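Local coordinates for protein galactose-1-phosphate uridylyltransferase (Pyrobaculum aerophilum str. IM2, PDB 6K9Z) that probably transfers uridylyl groups between UDP-glucose and hexose 1-phosphates, and binds zinc and iron(III), at residues I102-A107 with E221-L226; L183-R188 with A307-C312; V204-K209 with K231-A236; M272-G277 with T293-P298. The protein carries 1 engineered substitution. All coordinates share one frame; numbering follows the deposited sequence.

Contact 1. Residues I102-A107 with E221-L226; sequences ILTAVA and EEVADL
Leu103 lays its branched end against Leu226 and rests its CB on Val223. This is the meeting of two helices, 96-114 and 220-240, that pack on the long antiparallel sheet of the half-barrel. The first belongs to the N-terminal and the second to the C-terminal half of the protein, both of HIT-type sequence, so the contact ties the two halves together. The short segments run closer to antiparallel than to parallel, with 127° between their directions, and their axes come within 10.3 Å. No hydrogen bond joins them; the contact is made by apolar side chains.

Leu103 CD1 does most of the work. It sits 3.7 Å from Leu226 CG and 3.9 Å from Leu226 CD2. The other methyl, Leu103 CD2, approaches the same Leu226 CD2 at 4.0 Å. The two leucines cross obliquely, and both are buried. In Leu226, CG lies opposite the backbone N (chi1 178°), which carries the branch out to meet Leu103.

The helices also touch the sheet. Val106 meets Phe122 and Phe124 of strand 121-128, while Leu226 meets Trp190 of strand 190-193.

Farther along, Thr104 and Val223 cross at about a right angle. The hydroxyl of Thr104 is bonded to Lys100 O, one turn back in its own helix. It meets Val223 CG1 without a polar bond. That methyl touches both neighbours on the other helix: Val223 CG1 lies 3.8 Å from Leu103 CB and 4.1 Å from Thr104 OG1.

Contact 2. Residues L183-R188 with A307-C312; sequences LVFQNR and AALQKC
A classic beta bulge on the edge strand of the half-barrel's long sheet meets Leu309 of helix 298-309. Val184 and Phe185 both face Ala192 of the next strand, which defines the bulge. Val184 has psi -27°, far from an extended strand value, and its carbonyl oxygen looks onto the helix.

Leu309 is the one helix residue whose side chain packs here. Its CG is swung opposite the backbone N, with chi1 -171°, and this sends both methyls to the strand. Leu309 CD1 lies 3.6 Å from Val184 O and 3.8 Å from Phe185 CB. Leu309 CD2 is 3.7 Å from Val184 O and also comes up obliquely to the Phe185 ring. From the valine, Val184 CG2 reaches Leu309 CD1 at 4.1 Å. The leucine crosses both strand side chains at about a right angle.

Helix 220-240 adds to the packing, since Ile232 touches both Phe185 and Leu309. The disulfide from Cys312 to Cys235 ties the end of the chain to that same helix. Replacing Leu309 with an alanine would probably leave a gap beside Val184 and Phe185, because both methyls that fill the space at the bulge would be gone.

A water makes the polar link. It donates to Val184 O at 2.7 Å and accepts from Gln310 NE2 at 3.1 Å. The same amide nitrogen also bonds Lys306 O, so Gln310 NE2 links Lys306 O and, through one water, Val184 O.

Contact 3. Residues V204-K209 with K231-A236; sequences VHIYPK and KITLCA
Thr233 OG1 is hydrogen-bonded to Ala229 O, one turn back in its own helix, and on its strand side it meets Ile206 CD1 at 3.7 Å. The hydroxyl therefore has its polar partner within the helix and offers the strand only a packing surface. The contact belongs to a beta-alpha-beta crossover: strand 202-208 leads through helix 220-240 to strand 247-252, which runs parallel to it in the half-barrel sheet with strand 266-271 between them.

Two buried aliphatic side chains of the strand, Val204 and Ile206, point at the helix. Thr233 answers both, and each pair meets tip to tip. Its two branches divide the work. Ile206 reaches the hydroxyl side, where its CD1 is also 3.9 Å from Thr233 CB. The isoleucine chain is stretched out, with chi2 -179°, so the contact is made by its terminal methyl. The methyl of Thr233 turns to Val204 instead. No hydrogen bond crosses between the two segments.

Residues alternate along the strand. The CB of His205 points away from the helix, and the Tyr207 ring stacks on His266 and meets His264 edge-to-face. These histidines are ligands of the iron and the zinc, so the strand separates the helix packing from the metal sites. The side chain of Ile206 is about 6 Å from that of His266.

Strand 266-271 adds to the same layer through Ile269, which touches both Ile206 and Thr233. Ala192 of strand 190-193 touches Thr233 as well. Thr233 CG2 lies 3.7 Å from Val204 CG1 and 4.0 Å from Val204 CB.

Contact 4. Residues M272-G277 with T293-P298; sequences MYRPDG and TLDTTP
Arg274 and Pro275, at the start of a type I beta turn, face Asp295 and Thr296, which follow strand 291-294. This is a surface contact close to the dimer interface: Thr293 and Leu294 pair in parallel with a strand of the second subunit, and the Arg274 side chain is about 4 Å from a bound UDP.

The charges come first. Asp295 OD2 lies at the edge of the Arg274 guanidinium, near its plane, but 4.4 Å from Arg274 NE, too far for a salt bridge. The two flat groups are turned 62° from each other. The nearest atom of the arginine is CD, 3.8 Å from the same OD2. Arg274 NH1 makes a weak hydrogen bond to Leu279 O.

The other hydrogen bonds stay within each segment. Gly277 N bonds Arg274 O at 2.9 Å and closes the turn, with Gly277 at phi 78°. On the other side, Thr296 OG1 donates to Asp295 OD1 at 2.7 Å, coming from above the carboxylate plane, 43° out of it. A valine in place of Thr296 would probably leave the Asp295 carboxylate free to turn, as its hydroxyl mate would be missing.

Van der Waals contact is made by the proline ring carbons against side-chain oxygens. The proline and each partner side chain run past one another, pointing opposite ways. Pro275 CD lies 4.1 Å from Asp295 OD1, and Pro275 CG comes to 3.7 Å from Thr296 OG1.

Overall arrangement
From the N terminus, residues 102-107 open contact 1, then 183-188 open contact 2 and 204-209 open contact 3. Contact 1 closes at 221-226 and contact 3 at 231-236, both on helix 220-240. Contact 1 crosses contacts 2 and 3, because their segments alternate along the chain. Contact 4 opens and closes later, between 272-277 and 293-298. Contact 2 closes last, at 307-312, and its loop encloses contacts 3 and 4. Contact 1 joins the two halves of the protein. Contacts 2 and 3 set helices 298-309 and 220-240 on the long sheet. Contact 4 lies beside the second subunit. Asp225 O with Asn187 ND2 links contacts 1 and 2.

Contact 1. Residues I102-A107 with E221-L226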
# COMPACT_ATOMS: atom_id res chain seq x y z
N ILE A 102 -4.50 -22.94 16.31
CA ILE A 102 -4.55 -22.24 14.99
C ILE A 102 -3.13 -22.23 14.37
O ILE A 102 -2.98 -22.64 13.19
CB ILE A 102 -5.07 -20.79 15.09
CG1 ILE A 102 -6.51 -20.74 15.60
CG2 ILE A 102 -4.89 -20.08 13.79
CD1 ILE A 102 -6.88 -19.38 16.15
N LEU A 103 -2.14 -21.82 15.15
CA LEU A 103 -0.72 -21.74 14.68
C LEU A 103 -0.23 -23.13 14.27
O LEU A 103 0.39 -23.23 13.21
CB LEU A 103 0.15 -21.10 15.76
CG LEU A 103 -0.25 -19.65 16.06
CD1 LEU A 103 0.38 -19.16 17.36
CD2 LEU A 103 0.10 -18.72 14.93
N THR A 104 -0.55 -24.17 15.03
CA THR A 104 -0.16 -25.56 14.76
C THR A 104 -0.76 -26.00 13.43
O THR A 104 0.00 -26.61 12.65
CB THR A 104 -0.55 -26.51 15.89
OG1 THR A 104 0.15 -26.05 17.06
CG2 THR A 104 -0.13 -27.92 15.57
N ALA A 105 -2.04 -25.71 13.20
CA ALA A 105 -2.72 -26.11 11.95
C ALA A 105 -2.07 -25.37 10.75
O ALA A 105 -1.92 -25.98 9.66
CB ALA A 105 -4.19 -25.85 12.01
N VAL A 106 -1.77 -24.09 10.92
CA VAL A 106 -1.14 -23.30 9.82
C VAL A 106 0.26 -23.87 9.53
O VAL A 106 0.58 -24.09 8.35
CB VAL A 106 -1.10 -21.81 10.13
CG1 VAL A 106 -0.29 -21.03 9.11
CG2 VAL A 106 -2.50 -21.26 10.24
N ALA A 107 1.01 -24.22 10.57
CA ALA A 107 2.34 -24.81 10.35
C ALA A 107 2.17 -26.16 9.59
O ALA A 107 2.99 -26.44 8.71
CB ALA A 107 3.06 -24.95 11.66
N GLU A 221 7.15 -25.32 22.16
CA GLU A 221 7.26 -24.27 23.19
C GLU A 221 7.23 -22.88 22.51
O GLU A 221 6.66 -21.91 23.06
CB GLU A 221 8.58 -24.44 23.92
CG GLU A 221 8.63 -23.65 25.20
CD GLU A 221 7.74 -24.19 26.32
OE1 GLU A 221 7.29 -25.38 26.21
OE2 GLU A 221 7.47 -23.41 27.32
N GLU A 222 7.99 -22.72 21.43
CA GLU A 222 8.02 -21.44 20.69
C GLU A 222 6.61 -21.13 20.21
O GLU A 222 6.22 -19.97 20.25
CB GLU A 222 9.05 -21.49 19.58
CG GLU A 222 10.49 -21.42 20.06
CD GLU A 222 11.43 -21.62 18.90
OE1 GLU A 222 11.27 -22.62 18.19
OE2 GLU A 222 12.18 -20.69 18.60
N VAL A 223 5.87 -22.12 19.74
CA VAL A 223 4.50 -21.84 19.24
C VAL A 223 3.59 -21.42 20.39
O VAL A 223 2.76 -20.54 20.20
CB VAL A 223 3.97 -23.03 18.44
CG1 VAL A 223 2.49 -22.86 18.11
CG2 VAL A 223 4.81 -23.17 17.17
N ALA A 224 3.67 -22.06 21.56
CA ALA A 224 2.90 -21.65 22.75
C ALA A 224 3.25 -20.20 23.10
O ALA A 224 2.33 -19.40 23.31
CB ALA A 224 3.17 -22.59 23.90
N ASP A 225 4.52 -19.84 23.05
CA ASP A 225 4.95 -18.46 23.43
C ASP A 225 4.48 -17.48 22.34
O ASP A 225 4.21 -16.31 22.67
CB ASP A 225 6.44 -18.45 23.73
CG ASP A 225 6.83 -18.94 25.12
OD1 ASP A 225 5.91 -19.11 25.96
OD2 ASP A 225 8.01 -19.26 25.28
N LEU A 226 4.47 -17.91 21.08
CA LEU A 226 3.91 -17.11 19.95
C LEU A 226 2.43 -16.82 20.21
O LEU A 226 2.02 -15.63 20.06
CB LEU A 226 4.09 -17.83 18.61
CG LEU A 226 3.50 -17.09 17.41
CD1 LEU A 226 4.03 -15.63 17.38
CD2 LEU A 226 3.81 -17.84 16.13

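Contact 2. Residues L183-R188 with A307-C312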
# COMPACT_ATOMS: atom_id res chain seq x y z
N LEU A 183 10.17 -1.65 23.10
CA LEU A 183 9.66 -3.02 23.34
C LEU A 183 8.28 -2.85 23.99
O LEU A 183 8.19 -2.05 24.92
CB LEU A 183 10.64 -3.74 24.27
CG LEU A 183 10.42 -5.24 24.48
CD1 LEU A 183 10.48 -6.04 23.18
CD2 LEU A 183 11.49 -5.80 25.41
N VAL A 184 7.26 -3.57 23.56
CA VAL A 184 5.93 -3.50 24.23
C VAL A 184 5.68 -4.78 25.03
O VAL A 184 4.94 -4.71 26.01
CB VAL A 184 4.80 -3.20 23.25
CG1 VAL A 184 5.02 -1.85 22.59
CG2 VAL A 184 4.63 -4.33 22.26
N PHE A 185 6.29 -5.91 24.65
CA PHE A 185 6.08 -7.21 25.33
C PHE A 185 7.21 -8.15 24.97
O PHE A 185 7.73 -8.13 23.84
CB PHE A 185 4.71 -7.79 25.00
CG PHE A 185 4.51 -9.17 25.58
CD1 PHE A 185 4.26 -9.33 26.93
CD2 PHE A 185 4.59 -10.31 24.79
CE1 PHE A 185 4.09 -10.59 27.49
CE2 PHE A 185 4.50 -11.57 25.37
CZ PHE A 185 4.23 -11.71 26.72
N GLN A 186 7.58 -9.02 25.91
CA GLN A 186 8.48 -10.13 25.56
C GLN A 186 8.17 -11.28 26.49
O GLN A 186 7.66 -11.08 27.61
CB GLN A 186 9.94 -9.70 25.62
CG GLN A 186 10.44 -9.51 27.06
CD GLN A 186 11.87 -9.05 27.06
OE1 GLN A 186 12.71 -9.66 26.41
NE2 GLN A 186 12.15 -7.97 27.79
N ASN A 187 8.46 -12.46 25.98
CA ASN A 187 8.41 -13.72 26.76
C ASN A 187 9.74 -14.46 26.53
O ASN A 187 10.72 -13.86 26.04
CB ASN A 187 7.11 -14.50 26.63
CG ASN A 187 6.80 -14.95 25.22
OD1 ASN A 187 7.70 -15.10 24.40
ND2 ASN A 187 5.53 -15.17 24.93
N ARG A 188 9.80 -15.72 26.91
CA ARG A 188 11.09 -16.42 26.79
C ARG A 188 11.47 -16.55 25.32
O ARG A 188 12.67 -16.73 25.12
CB ARG A 188 11.04 -17.81 27.42
CG ARG A 188 10.93 -17.73 28.93
CD ARG A 188 10.73 -19.07 29.56
NE ARG A 188 10.80 -18.92 30.99
CZ ARG A 188 10.99 -19.91 31.83
NH1 ARG A 188 11.05 -21.14 31.35
NH2 ARG A 188 11.12 -19.71 33.14
N ALA A 307 1.74 0.72 27.85
CA ALA A 307 0.91 1.09 29.03
C ALA A 307 -0.41 0.32 28.91
O ALA A 307 -0.87 -0.26 29.95
CB ALA A 307 0.71 2.59 29.11
N ALA A 308 -1.03 0.33 27.72
CA ALA A 308 -2.33 -0.34 27.50
C ALA A 308 -2.17 -1.84 27.74
O ALA A 308 -3.10 -2.50 28.28
CB ALA A 308 -2.89 -0.08 26.11
N LEU A 309 -1.04 -2.38 27.30
CA LEU A 309 -0.74 -3.81 27.27
C LEU A 309 -0.65 -4.35 28.69
O LEU A 309 -0.94 -5.54 28.87
CB LEU A 309 0.58 -4.00 26.52
CG LEU A 309 0.96 -5.44 26.21
CD1 LEU A 309 1.67 -5.51 24.86
CD2 LEU A 309 1.80 -6.05 27.31
N GLN A 310 -0.28 -3.51 29.66
CA GLN A 310 -0.18 -3.91 31.09
C GLN A 310 -1.52 -4.47 31.56
O GLN A 310 -1.51 -5.41 32.40
CB GLN A 310 0.21 -2.75 32.02
CG GLN A 310 1.60 -2.20 31.71
CD GLN A 310 2.67 -3.23 31.44
OE1 GLN A 310 3.24 -3.79 32.38
NE2 GLN A 310 3.02 -3.45 30.18
N LYS A 311 -2.63 -3.98 31.02
CA LYS A 311 -3.99 -4.43 31.45
C LYS A 311 -4.31 -5.80 30.85
O LYS A 311 -5.24 -6.45 31.38
CB LYS A 311 -5.03 -3.36 31.09
CG LYS A 311 -4.67 -1.94 31.54
CD LYS A 311 -5.58 -0.84 30.98
CE LYS A 311 -7.05 -1.01 31.36
NZ LYS A 311 -7.25 -1.41 32.77
N CYS A 312 -3.53 -6.30 29.86
CA CYS A 312 -3.73 -7.64 29.22
C CYS A 312 -2.90 -8.75 29.91
O CYS A 312 -3.03 -9.93 29.49
CB CYS A 312 -3.36 -7.59 27.75
SG CYS A 312 -4.37 -6.35 26.89
O HOH W 1 5.27 -5.02 28.70

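Contact 3. Residues V204-K209 with K231-A236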
# COMPACT_ATOMS: atom_id res chain seq x y z
N VAL A 204 3.40 -2.95 15.29
CA VAL A 204 4.18 -3.84 16.20
C VAL A 204 4.70 -5.01 15.39
O VAL A 204 3.92 -5.64 14.63
CB VAL A 204 3.32 -4.27 17.40
CG1 VAL A 204 4.15 -5.19 18.31
CG2 VAL A 204 2.76 -3.13 18.20
N HIS A 205 6.00 -5.28 15.50
CA HIS A 205 6.63 -6.48 14.89
C HIS A 205 6.92 -7.49 15.98
O HIS A 205 7.39 -7.07 17.09
CB HIS A 205 7.88 -6.07 14.13
CG HIS A 205 7.62 -5.30 12.89
ND1 HIS A 205 8.57 -5.12 11.95
CD2 HIS A 205 6.51 -4.61 12.50
CE1 HIS A 205 8.08 -4.35 10.99
NE2 HIS A 205 6.81 -4.01 11.32
N ILE A 206 6.64 -8.76 15.71
CA ILE A 206 6.81 -9.84 16.71
C ILE A 206 7.86 -10.77 16.10
O ILE A 206 7.58 -11.49 15.08
CB ILE A 206 5.48 -10.49 17.09
CG1 ILE A 206 4.48 -9.42 17.58
CG2 ILE A 206 5.67 -11.59 18.13
CD1 ILE A 206 3.12 -9.95 18.01
N TYR A 207 9.00 -10.87 16.78
CA TYR A 207 10.14 -11.69 16.30
C TYR A 207 10.49 -12.76 17.30
O TYR A 207 10.43 -12.55 18.51
CB TYR A 207 11.42 -10.88 16.15
CG TYR A 207 11.59 -10.13 14.85
CD1 TYR A 207 11.04 -8.86 14.66
CD2 TYR A 207 12.41 -10.64 13.87
CE1 TYR A 207 11.28 -8.16 13.48
CE2 TYR A 207 12.65 -9.96 12.70
CZ TYR A 207 12.10 -8.71 12.50
OH TYR A 207 12.38 -8.06 11.32
N PRO A 208 10.92 -13.94 16.80
CA PRO A 208 11.48 -14.94 17.70
C PRO A 208 12.88 -14.50 18.12
O PRO A 208 13.64 -13.90 17.33
CB PRO A 208 11.47 -16.21 16.83
CG PRO A 208 11.73 -15.68 15.42
CD PRO A 208 11.05 -14.31 15.39
N LYS A 209 13.21 -14.79 19.39
CA LYS A 209 14.53 -14.42 19.94
C LYS A 209 15.60 -15.33 19.32
O LYS A 209 16.73 -14.89 19.21
CB LYS A 209 14.48 -14.55 21.46
CG LYS A 209 13.75 -13.39 22.13
CD LYS A 209 13.48 -13.60 23.61
CE LYS A 209 13.04 -12.33 24.30
NZ LYS A 209 13.07 -12.46 25.78
N LYS A 231 -1.70 -12.94 21.36
CA LYS A 231 -2.87 -12.62 22.19
C LYS A 231 -2.64 -11.30 22.90
O LYS A 231 -3.55 -10.45 22.92
CB LYS A 231 -3.14 -13.77 23.16
CG LYS A 231 -4.35 -13.56 24.05
CD LYS A 231 -4.72 -14.79 24.88
CE LYS A 231 -5.81 -14.53 25.90
NZ LYS A 231 -7.10 -14.27 25.24
N ILE A 232 -1.50 -11.17 23.59
CA ILE A 232 -1.28 -9.99 24.47
C ILE A 232 -1.12 -8.73 23.60
O ILE A 232 -1.66 -7.69 24.00
CB ILE A 232 -0.11 -10.27 25.42
CG1 ILE A 232 -0.58 -11.32 26.43
CG2 ILE A 232 0.34 -8.99 26.10
CD1 ILE A 232 0.49 -11.85 27.35
N THR A 233 -0.42 -8.81 22.47
CA THR A 233 -0.15 -7.63 21.58
C THR A 233 -1.51 -7.17 21.00
O THR A 233 -1.86 -5.97 21.04
CB THR A 233 0.92 -7.94 20.53
OG1 THR A 233 2.16 -8.24 21.15
CG2 THR A 233 1.08 -6.78 19.57
N LEU A 234 -2.32 -8.11 20.53
CA LEU A 234 -3.60 -7.72 19.88
C LEU A 234 -4.56 -7.22 20.96
O LEU A 234 -5.34 -6.30 20.71
CB LEU A 234 -4.12 -8.90 19.06
CG LEU A 234 -3.28 -9.21 17.83
CD1 LEU A 234 -3.77 -10.48 17.16
CD2 LEU A 234 -3.25 -8.04 16.85
N CYS A 235 -4.52 -7.77 22.16
CA CYS A 235 -5.32 -7.29 23.31
C CYS A 235 -4.98 -5.81 23.56
O CYS A 235 -5.90 -4.99 23.71
CB CYS A 235 -5.10 -8.17 24.52
SG CYS A 235 -5.88 -7.56 26.03
N ALA A 236 -3.70 -5.46 23.55
CA ALA A 236 -3.27 -4.07 23.80
C ALA A 236 -3.84 -3.15 22.71
O ALA A 236 -4.31 -2.06 23.04
CB ALA A 236 -1.78 -3.99 23.82

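Contact 4. Residues M272-G277 with T293-P298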
# COMPACT_ATOMS: atom_id res chain seq x y z
N MET A 272 -4.75 0.33 12.54
CA MET A 272 -5.03 1.35 11.51
C MET A 272 -5.76 2.56 12.11
O MET A 272 -6.16 3.43 11.35
CB MET A 272 -5.78 0.76 10.31
CG MET A 272 -4.97 -0.32 9.59
SD MET A 272 -3.42 0.41 8.94
CE MET A 272 -4.08 1.22 7.50
N TYR A 273 -5.87 2.69 13.43
CA TYR A 273 -6.37 3.95 14.06
C TYR A 273 -5.17 4.81 14.44
O TYR A 273 -4.24 4.31 15.03
CB TYR A 273 -7.23 3.69 15.29
CG TYR A 273 -8.65 3.24 15.05
CD1 TYR A 273 -9.27 3.33 13.82
CD2 TYR A 273 -9.43 2.82 16.12
CE1 TYR A 273 -10.60 2.95 13.64
CE2 TYR A 273 -10.75 2.44 15.97
CZ TYR A 273 -11.34 2.49 14.73
OH TYR A 273 -12.64 2.14 14.56
N ARG A 274 -5.32 6.17 14.21
CA ARG A 274 -4.33 7.11 14.78
C ARG A 274 -4.51 7.09 16.31
O ARG A 274 -5.55 6.61 16.83
CB ARG A 274 -4.48 8.53 14.20
CG ARG A 274 -4.15 8.65 12.72
CD ARG A 274 -4.37 10.07 12.19
NE ARG A 274 -4.01 10.15 10.77
CZ ARG A 274 -4.79 9.81 9.73
NH1 ARG A 274 -6.00 9.32 9.92
NH2 ARG A 274 -4.32 9.96 8.49
N PRO A 275 -3.69 7.65 17.17
CA PRO A 275 -3.90 7.78 18.61
C PRO A 275 -5.21 8.49 18.97
O PRO A 275 -5.77 8.17 20.00
CB PRO A 275 -2.65 8.56 19.06
CG PRO A 275 -1.59 8.10 18.11
CD PRO A 275 -2.32 8.06 16.77
N ASP A 276 -5.70 9.37 18.09
CA ASP A 276 -6.99 10.09 18.25
C ASP A 276 -8.20 9.25 17.81
O ASP A 276 -9.27 9.81 17.81
CB ASP A 276 -6.94 11.44 17.53
CG ASP A 276 -6.79 11.35 16.02
OD1 ASP A 276 -6.92 10.25 15.49
OD2 ASP A 276 -6.55 12.40 15.40
N GLY A 277 -8.06 7.95 17.50
CA GLY A 277 -9.18 7.07 17.09
C GLY A 277 -9.62 7.26 15.61
O GLY A 277 -10.55 6.56 15.12
N THR A 293 3.70 8.58 6.38
CA THR A 293 3.68 9.71 7.34
C THR A 293 3.21 9.22 8.71
O THR A 293 2.29 8.42 8.82
CB THR A 293 2.85 10.87 6.79
OG1 THR A 293 1.49 10.44 6.69
CG2 THR A 293 3.28 11.29 5.41
N LEU A 294 3.83 9.75 9.75
CA LEU A 294 3.40 9.53 11.15
C LEU A 294 3.24 10.86 11.83
O LEU A 294 4.12 11.74 11.63
CB LEU A 294 4.44 8.72 11.92
CG LEU A 294 4.54 7.28 11.53
CD1 LEU A 294 5.64 6.60 12.35
CD2 LEU A 294 3.19 6.60 11.72
N ASP A 295 2.17 10.99 12.60
CA ASP A 295 1.89 12.24 13.33
C ASP A 295 2.31 12.05 14.79
O ASP A 295 2.07 12.98 15.58
CB ASP A 295 0.42 12.63 13.17
CG ASP A 295 -0.54 11.79 13.98
OD1 ASP A 295 -0.11 10.83 14.64
OD2 ASP A 295 -1.73 12.15 13.95
N THR A 296 2.89 10.90 15.09
CA THR A 296 3.32 10.52 16.45
C THR A 296 4.63 9.75 16.35
O THR A 296 4.74 8.88 15.47
CB THR A 296 2.25 9.71 17.17
OG1 THR A 296 1.03 10.45 17.10
CG2 THR A 296 2.61 9.45 18.61
N THR A 297 5.60 9.99 17.23
CA THR A 297 6.84 9.19 17.08
C THR A 297 6.56 7.73 17.38
O THR A 297 5.75 7.42 18.24
CB THR A 297 7.99 9.71 17.94
OG1 THR A 297 7.66 9.46 19.30
CG2 THR A 297 8.26 11.18 17.70
N PRO A 298 7.28 6.80 16.72
CA PRO A 298 7.27 5.39 17.11
C PRO A 298 7.55 5.19 18.61
O PRO A 298 7.02 4.25 19.18
CB PRO A 298 8.33 4.77 16.20
CG PRO A 298 8.28 5.62 14.93
CD PRO A 298 8.00 7.02 15.46